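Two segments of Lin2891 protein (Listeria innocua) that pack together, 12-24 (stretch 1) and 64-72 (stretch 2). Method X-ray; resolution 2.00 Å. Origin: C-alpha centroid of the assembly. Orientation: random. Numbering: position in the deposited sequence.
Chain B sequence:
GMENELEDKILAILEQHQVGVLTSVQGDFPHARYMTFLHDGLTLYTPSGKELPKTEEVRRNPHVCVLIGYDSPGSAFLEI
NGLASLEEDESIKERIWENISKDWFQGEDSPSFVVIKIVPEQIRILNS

Stretch 1, residues 12-24: AILEQHQVGVLTS
Stretch 2 (64-72) VCVLIGYDS

Stretch 1 enters in a helix (Ala12 to Leu14 near -65/-40, Glu15 -72/-28, Gln16 -97/-3), passes through a short turn at His17 (-138/132) and Gln18 (-118/-5), and continues as a strand from Val19 to Ser24. Stretch 2 is a strand from Val64 to Ile68, followed by loop to Ser72. Val21 to Thr23 lie near -107/124 and Cys65 to Leu67 near -117/129. The strands run antiparallel, their N-to-C directions 158° apart and their axes 4.7 Å apart at closest approach. The register, by CA-to-CA distance, pairs Val21 with Leu67 (5.1 Å), Leu22 with Val66 (4.8 Å) and Thr23 with Cys65 (5.1 Å).

Val21 N donates to Leu67 O at 2.8 Å, and Leu67 N returns to Val21 O at 3.1 Å; Thr23 N donates to Cys65 O at 2.8 Å, and Cys65 N to Thr23 O at 3.0 Å. Between these pairs, at the non-hydrogen-bonded Leu22–Val66 pair, Val66 CA makes a CA-H...O contact with Val21 O at 3.2 Å. Beyond the ladder, a water links the start of the first strand to the loop after the second, donating to Val19 O (2.5 Å) and accepting from Gly69 N (2.8 Å). A second water donates to Val21 O (3.0 Å) and Cys65 O (2.8 Å) and hydrogen-bonds Thr23 OG1 (2.7 Å).

Val21 (chi1 t), Thr23 (m), Cys65 (t) and Leu67 (m, t) share one face of the sheet, where Val21 CB lies 4.3 Å from Leu67 CB. Leu22 (t, p), Val66 (t) and Ile68 (t, t) occupy the other: Leu22 CD1 packs 3.7 Å from both Val66 CG2 and Val64 CB. Gly20 belongs to this face, and a CB there would sit 2.8 Å from Leu67 O, a clash. Ile68, the residue most covered by the opposing stretch, reaches the helix and turn, with Ile68 CG2 4.0 Å from Leu14 CD2 (Leu14 m, t) and Ile68 CD1 3.6 Å from His17 O.

His17 (chi1 m, chi2 83°) joins the helix to the far loop through both ring nitrogens. His17 ND1 donates to Ile13 O at 2.7 Å, while His17 NE2 donates to Asp71 OD2 at 2.9 Å, near the ring plane, and weakly to Asp71 OD1 at 3.0 Å; Asp71 has chi1 m. Two donating nitrogens imply a cationic ring, suited to the carboxylate. Gly69 CA covers one ring face, 3.6 Å from the His17 ring centroid and 4° off its normal, a CH-pi contact. Gly69 adopts 113/-2, where a CB would be jammed against the preceding carbonyl and would also stand 2.7 Å from Ile13 CG2 (Ile13 m, t).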

# COMPACT_ATOMS: atom_id res chain seq x y z
N ALA B 12 15.34 2.08 4.38
CA ALA B 12 14.26 1.70 5.29
C ALA B 12 12.97 2.39 4.83
O ALA B 12 11.90 1.77 4.74
CB ALA B 12 14.61 2.07 6.77
N ILE B 13 13.09 3.66 4.45
CA ILE B 13 11.92 4.41 4.04
C ILE B 13 11.40 3.82 2.68
O ILE B 13 10.18 3.64 2.49
CB ILE B 13 12.22 5.90 3.91
CG1 ILE B 13 12.55 6.55 5.27
CG2 ILE B 13 11.03 6.60 3.28
CD1 ILE B 13 13.01 8.00 5.17
N LEU B 14 12.33 3.49 1.79
CA LEU B 14 11.96 2.88 0.49
C LEU B 14 11.37 1.48 0.69
O LEU B 14 10.51 1.07 -0.05
CB LEU B 14 13.18 2.77 -0.47
CG LEU B 14 13.77 4.09 -0.98
CD1 LEU B 14 15.00 3.89 -1.84
CD2 LEU B 14 12.64 4.90 -1.72
N GLU B 15 11.83 0.75 1.70
CA GLU B 15 11.34 -0.60 1.88
C GLU B 15 9.92 -0.61 2.39
O GLU B 15 9.15 -1.52 2.07
CB GLU B 15 12.27 -1.40 2.81
CG GLU B 15 13.69 -1.49 2.28
CD GLU B 15 14.65 -2.09 3.25
OE1 GLU B 15 14.33 -2.11 4.46
OE2 GLU B 15 15.76 -2.49 2.82
N GLN B 16 9.57 0.45 3.10
CA GLN B 16 8.27 0.55 3.73
C GLN B 16 7.26 1.33 2.96
O GLN B 16 6.13 1.41 3.37
CB GLN B 16 8.47 1.14 5.11
CG GLN B 16 9.39 0.26 5.93
CD GLN B 16 10.17 1.02 6.97
OE1 GLN B 16 9.83 2.16 7.29
NE2 GLN B 16 11.26 0.42 7.47
N HIS B 17 7.65 1.89 1.81
CA HIS B 17 6.70 2.67 1.00
C HIS B 17 6.83 2.37 -0.49
O HIS B 17 7.90 2.39 -1.05
CB HIS B 17 6.89 4.18 1.20
CG HIS B 17 6.77 4.60 2.62
ND1 HIS B 17 7.81 4.51 3.52
CD2 HIS B 17 5.71 5.07 3.31
CE1 HIS B 17 7.39 4.92 4.71
NE2 HIS B 17 6.12 5.26 4.61
N GLN B 18 5.69 2.14 -1.11
CA GLN B 18 5.65 1.86 -2.52
C GLN B 18 4.83 2.93 -3.26
O GLN B 18 4.70 2.85 -4.47
CB GLN B 18 5.03 0.50 -2.78
CG GLN B 18 6.01 -0.66 -2.62
CD GLN B 18 5.41 -1.98 -3.13
OE1 GLN B 18 4.20 -2.08 -3.37
NE2 GLN B 18 6.26 -2.99 -3.27
N VAL B 19 4.22 3.86 -2.54
CA VAL B 19 3.52 4.96 -3.21
C VAL B 19 4.28 6.26 -2.94
O VAL B 19 4.68 6.54 -1.81
CB VAL B 19 2.04 5.10 -2.77
CG1 VAL B 19 1.38 6.30 -3.43
CG2 VAL B 19 1.25 3.84 -3.05
N GLY B 20 4.47 7.04 -3.98
CA GLY B 20 5.12 8.32 -3.84
C GLY B 20 4.53 9.27 -4.84
O GLY B 20 3.63 8.90 -5.61
N VAL B 21 5.06 10.48 -4.82
CA VAL B 21 4.65 11.53 -5.75
C VAL B 21 5.78 11.74 -6.78
O VAL B 21 6.92 12.00 -6.41
CB VAL B 21 4.36 12.89 -4.97
CG1 VAL B 21 3.98 14.01 -5.91
CG2 VAL B 21 3.26 12.71 -3.90
N LEU B 22 5.48 11.58 -8.06
CA LEU B 22 6.44 11.90 -9.08
C LEU B 22 6.12 13.29 -9.61
O LEU B 22 4.98 13.55 -9.97
CB LEU B 22 6.33 10.98 -10.30
CG LEU B 22 7.36 11.37 -11.37
CD1 LEU B 22 8.81 10.92 -10.99
CD2 LEU B 22 6.94 10.79 -12.65
N THR B 23 7.11 14.18 -9.66
CA THR B 23 6.91 15.48 -10.28
C THR B 23 7.81 15.52 -11.48
O THR B 23 9.01 15.29 -11.38
CB THR B 23 7.22 16.64 -9.31
OG1 THR B 23 6.38 16.51 -8.15
CG2 THR B 23 6.99 18.01 -10.01
N SER B 24 7.18 15.70 -12.64
CA SER B 24 7.84 15.81 -13.95
C SER B 24 7.47 17.18 -14.53
O SER B 24 6.68 17.95 -13.93
CB SER B 24 7.47 14.65 -14.86
OG SER B 24 6.06 14.42 -14.86
N VAL B 64 13.35 14.74 -12.78
CA VAL B 64 12.20 14.42 -11.94
C VAL B 64 12.53 14.61 -10.48
O VAL B 64 13.69 14.57 -10.09
CB VAL B 64 11.65 13.01 -12.21
CG1 VAL B 64 11.18 12.89 -13.69
CG2 VAL B 64 12.69 11.92 -11.89
N CYS B 65 11.49 14.88 -9.71
CA CYS B 65 11.60 14.97 -8.29
C CYS B 65 10.60 13.97 -7.68
O CYS B 65 9.41 14.02 -8.01
CB CYS B 65 11.27 16.39 -7.83
SG CYS B 65 11.40 16.56 -5.99
N VAL B 66 11.06 13.07 -6.79
CA VAL B 66 10.14 12.13 -6.08
C VAL B 66 10.08 12.42 -4.57
O VAL B 66 11.10 12.65 -3.94
CB VAL B 66 10.56 10.66 -6.29
CG1 VAL B 66 9.58 9.68 -5.58
CG2 VAL B 66 10.64 10.36 -7.77
N LEU B 67 8.87 12.45 -4.06
CA LEU B 67 8.61 12.55 -2.64
C LEU B 67 7.99 11.21 -2.27
O LEU B 67 7.03 10.75 -2.90
CB LEU B 67 7.64 13.66 -2.27
CG LEU B 67 8.09 15.12 -2.50
CD1 LEU B 67 7.01 16.06 -1.99
CD2 LEU B 67 9.32 15.31 -1.72
N ILE B 68 8.58 10.61 -1.25
CA ILE B 68 8.15 9.31 -0.79
C ILE B 68 8.41 9.13 0.67
O ILE B 68 9.44 9.52 1.19
CB ILE B 68 8.77 8.12 -1.66
CG1 ILE B 68 8.28 6.72 -1.18
CG2 ILE B 68 10.30 8.12 -1.64
CD1 ILE B 68 8.28 5.70 -2.30
N GLY B 69 7.40 8.59 1.36
CA GLY B 69 7.55 8.23 2.76
C GLY B 69 6.74 9.03 3.77
O GLY B 69 6.73 8.69 4.93
N TYR B 70 6.00 10.02 3.30
CA TYR B 70 5.21 10.88 4.16
C TYR B 70 3.88 10.19 4.56
O TYR B 70 2.93 10.14 3.79
CB TYR B 70 5.04 12.25 3.51
CG TYR B 70 4.29 13.24 4.34
CD1 TYR B 70 4.95 14.20 5.08
CD2 TYR B 70 2.90 13.15 4.47
CE1 TYR B 70 4.28 15.07 5.90
CE2 TYR B 70 2.20 14.02 5.30
CZ TYR B 70 2.91 14.98 6.00
OH TYR B 70 2.23 15.86 6.79
N ASP B 71 3.84 9.67 5.78
CA ASP B 71 2.68 8.94 6.32
C ASP B 71 1.78 9.85 7.17
O ASP B 71 0.55 9.78 7.11
CB ASP B 71 3.16 7.80 7.23
CG ASP B 71 3.92 6.76 6.48
OD1 ASP B 71 3.54 6.53 5.34
OD2 ASP B 71 4.89 6.20 7.01
N SER B 72 2.44 10.71 7.93
CA SER B 72 1.83 11.68 8.82
C SER B 72 2.75 12.90 9.01
O SER B 72 3.90 12.91 8.55
CB SER B 72 1.58 11.06 10.18
OG SER B 72 2.81 10.60 10.72
O HOH W 1 4.89 7.68 0.43
O HOH W 2 7.44 14.93 -6.30